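Side-chain contact in putative ABC transporter, periplasmic binding protein, amino acid (Neisseria gonorrhoeae, PDB 2YJP), which binds L-cysteine as the solute receptor of a putative amino acid ABC transporter, probably delivering it to the membrane components for uptake: residues R266-A269 / A270-T274. The protein carries 1 engineered substitution. Sequence-based numbering, arbitrary orientation.
Sequences RLKA and AYEKT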
loop_
_atom_site.group_PDB
_atom_site.type_symbol
_atom_site.label_atom_id
_atom_site.label_comp_id
_atom_site.label_asym_id
_atom_site.label_seq_id
_atom_site.Cartn_x
_atom_site.Cartn_y
_atom_site.Cartn_z
ATOM N N ARG A 266 10.882 0.577 -16.412
ATOM C CA ARG A 266 11.174 0.844 -15.000
ATOM C C ARG A 266 10.178 0.283 -14.028
ATOM O O ARG A 266 10.583 -0.197 -12.976
ATOM C CB ARG A 266 11.395 2.337 -14.726
ATOM C CG ARG A 266 12.847 2.768 -15.175
ATOM C CD ARG A 266 13.122 4.287 -15.119
ATOM N NE ARG A 266 12.124 5.015 -15.855
ATOM C CZ ARG A 266 11.828 6.306 -15.707
ATOM N NH1 ARG A 266 12.432 7.036 -14.837
ATOM N NH2 ARG A 266 10.923 6.893 -16.423
ATOM N N LEU A 267 8.886 0.342 -14.350
ATOM C CA LEU A 267 7.860 -0.338 -13.535
ATOM C C LEU A 267 8.009 -1.865 -13.548
ATOM O O LEU A 267 8.002 -2.498 -12.507
ATOM C CB LEU A 267 6.437 0.096 -13.935
ATOM C CG LEU A 267 5.361 -0.319 -12.923
ATOM C CD1 LEU A 267 5.479 0.451 -11.592
ATOM C CD2 LEU A 267 3.992 -0.095 -13.529
ATOM N N LYS A 268 8.209 -2.443 -14.728
ATOM C CA LYS A 268 8.476 -3.881 -14.836
ATOM C C LYS A 268 9.747 -4.289 -14.031
ATOM O O LYS A 268 9.730 -5.285 -13.285
ATOM C CB LYS A 268 8.529 -4.304 -16.317
ATOM C CG LYS A 268 8.747 -5.806 -16.612
ATOM C CD LYS A 268 7.446 -6.667 -16.468
ATOM C CE LYS A 268 7.414 -7.827 -17.524
ATOM N NZ LYS A 268 7.975 -9.144 -17.040
ATOM N N ALA A 269 10.812 -3.489 -14.135
ATOM C CA ALA A 269 12.039 -3.724 -13.348
ATOM C C ALA A 269 11.792 -3.708 -11.811
ATOM O O ALA A 269 12.230 -4.610 -11.068
ATOM C CB ALA A 269 13.186 -2.764 -13.778
ATOM N N ALA A 270 11.038 -2.715 -11.352
ATOM C CA ALA A 270 10.644 -2.659 -9.936
ATOM C C ALA A 270 9.857 -3.927 -9.504
ATOM O O ALA A 270 10.050 -4.423 -8.415
ATOM C CB ALA A 270 9.837 -1.398 -9.667
ATOM N N TYR A 271 8.979 -4.447 -10.364
ATOM C CA TYR A 271 8.178 -5.636 -10.020
ATOM C C TYR A 271 9.114 -6.856 -9.950
ATOM O O TYR A 271 9.016 -7.666 -9.055
ATOM C CB TYR A 271 7.020 -5.841 -11.057
ATOM C CG TYR A 271 6.648 -7.290 -11.274
ATOM C CD1 TYR A 271 5.692 -7.929 -10.497
ATOM C CD2 TYR A 271 7.276 -8.033 -12.256
ATOM C CE1 TYR A 271 5.399 -9.327 -10.681
ATOM C CE2 TYR A 271 6.985 -9.374 -12.462
ATOM C CZ TYR A 271 6.055 -10.021 -11.686
ATOM O OH TYR A 271 5.810 -11.354 -11.965
ATOM N N GLU A 272 10.022 -6.958 -10.910
ATOM C CA GLU A 272 10.986 -8.055 -10.958
ATOM C C GLU A 272 11.910 -8.044 -9.750
ATOM O O GLU A 272 12.228 -9.088 -9.243
ATOM C CB GLU A 272 11.821 -8.018 -12.247
ATOM C CG GLU A 272 11.098 -8.697 -13.400
ATOM C CD GLU A 272 11.688 -8.360 -14.753
ATOM O OE1 GLU A 272 12.806 -7.784 -14.789
ATOM O OE2 GLU A 272 11.024 -8.663 -15.779
ATOM N N LYS A 273 12.294 -6.862 -9.282
ATOM C CA LYS A 273 13.176 -6.767 -8.134
ATOM C C LYS A 273 12.477 -7.093 -6.826
ATOM O O LYS A 273 13.058 -7.732 -5.972
ATOM C CB LYS A 273 13.816 -5.391 -8.062
ATOM C CG LYS A 273 14.790 -5.228 -6.913
ATOM C CD LYS A 273 15.328 -3.794 -6.867
ATOM C CE LYS A 273 16.333 -3.599 -5.724
ATOM N NZ LYS A 273 17.001 -2.273 -5.817
ATOM N N THR A 274 11.236 -6.681 -6.653
ATOM C CA THR A 274 10.672 -6.724 -5.308
ATOM C C THR A 274 9.465 -7.656 -5.144
ATOM O O THR A 274 9.172 -8.085 -4.007
ATOM C CB THR A 274 10.227 -5.299 -4.847
ATOM O OG1 THR A 274 9.110 -4.877 -5.636
ATOM C CG2 THR A 274 11.399 -4.251 -4.903
#
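Lys268 and Glu272, one helical turn apart, join in a salt bridge on the exposed side of the short helix 266-274. NZ of Lys268 lies 3.3 Å from OE2 of Glu272, a weak hydrogen bond within the ion pair. The lysine sends CG anti to its backbone N (chi1 -178°) and then bends at each later torsion, which turns its ammonium toward the carboxylate; the glutamate runs extended beyond CG, and the two chains cross at a slant. CG of Lys268 also lies alongside the same oxygen, 3.7 Å from OE2, so the aliphatic part of the lysine packs against the carboxylate. Long, flexible chains of opposite sign suit such a surface pair.

Beneath it runs the regular i to i+4 backbone bonding. Glu272 N meets Lys268 O at 2.9 Å, so the residues of the ion pair are also tied through their main chains. Lys273 N bonds Ala269 O, Tyr271 N bonds Leu267 O, and Ala270 N bonds Arg266 O. At the last turn, Ala270 O accepts both the N and the OG1 of Thr274 (3.0 Å to OG1), approached from opposite faces of the carbonyl plane; threonine's short hydroxyl can fold back onto its own helix in this way.

Tyr271 turns a CH edge of its ring to a carbonyl oxygen, CD2 lying 3.8 Å from Lys268 O.

Nonpolar contacts take the buried side. Branched Leu267 and small Ala270 pack against Phe80 of helix 80-93, and the Tyr271 side chain touches Leu289. Helix 80-93 also supplies Asp91 to Arg266 and Glu83 to Lys273 as salt-bridge partners, which these long chains can reach. The arrangement is that of an amphipathic surface helix with an i to i+4 Lys-Glu pair, here packed on one lobe of a two-lobed periplasmic binding protein, away from the cysteine pocket.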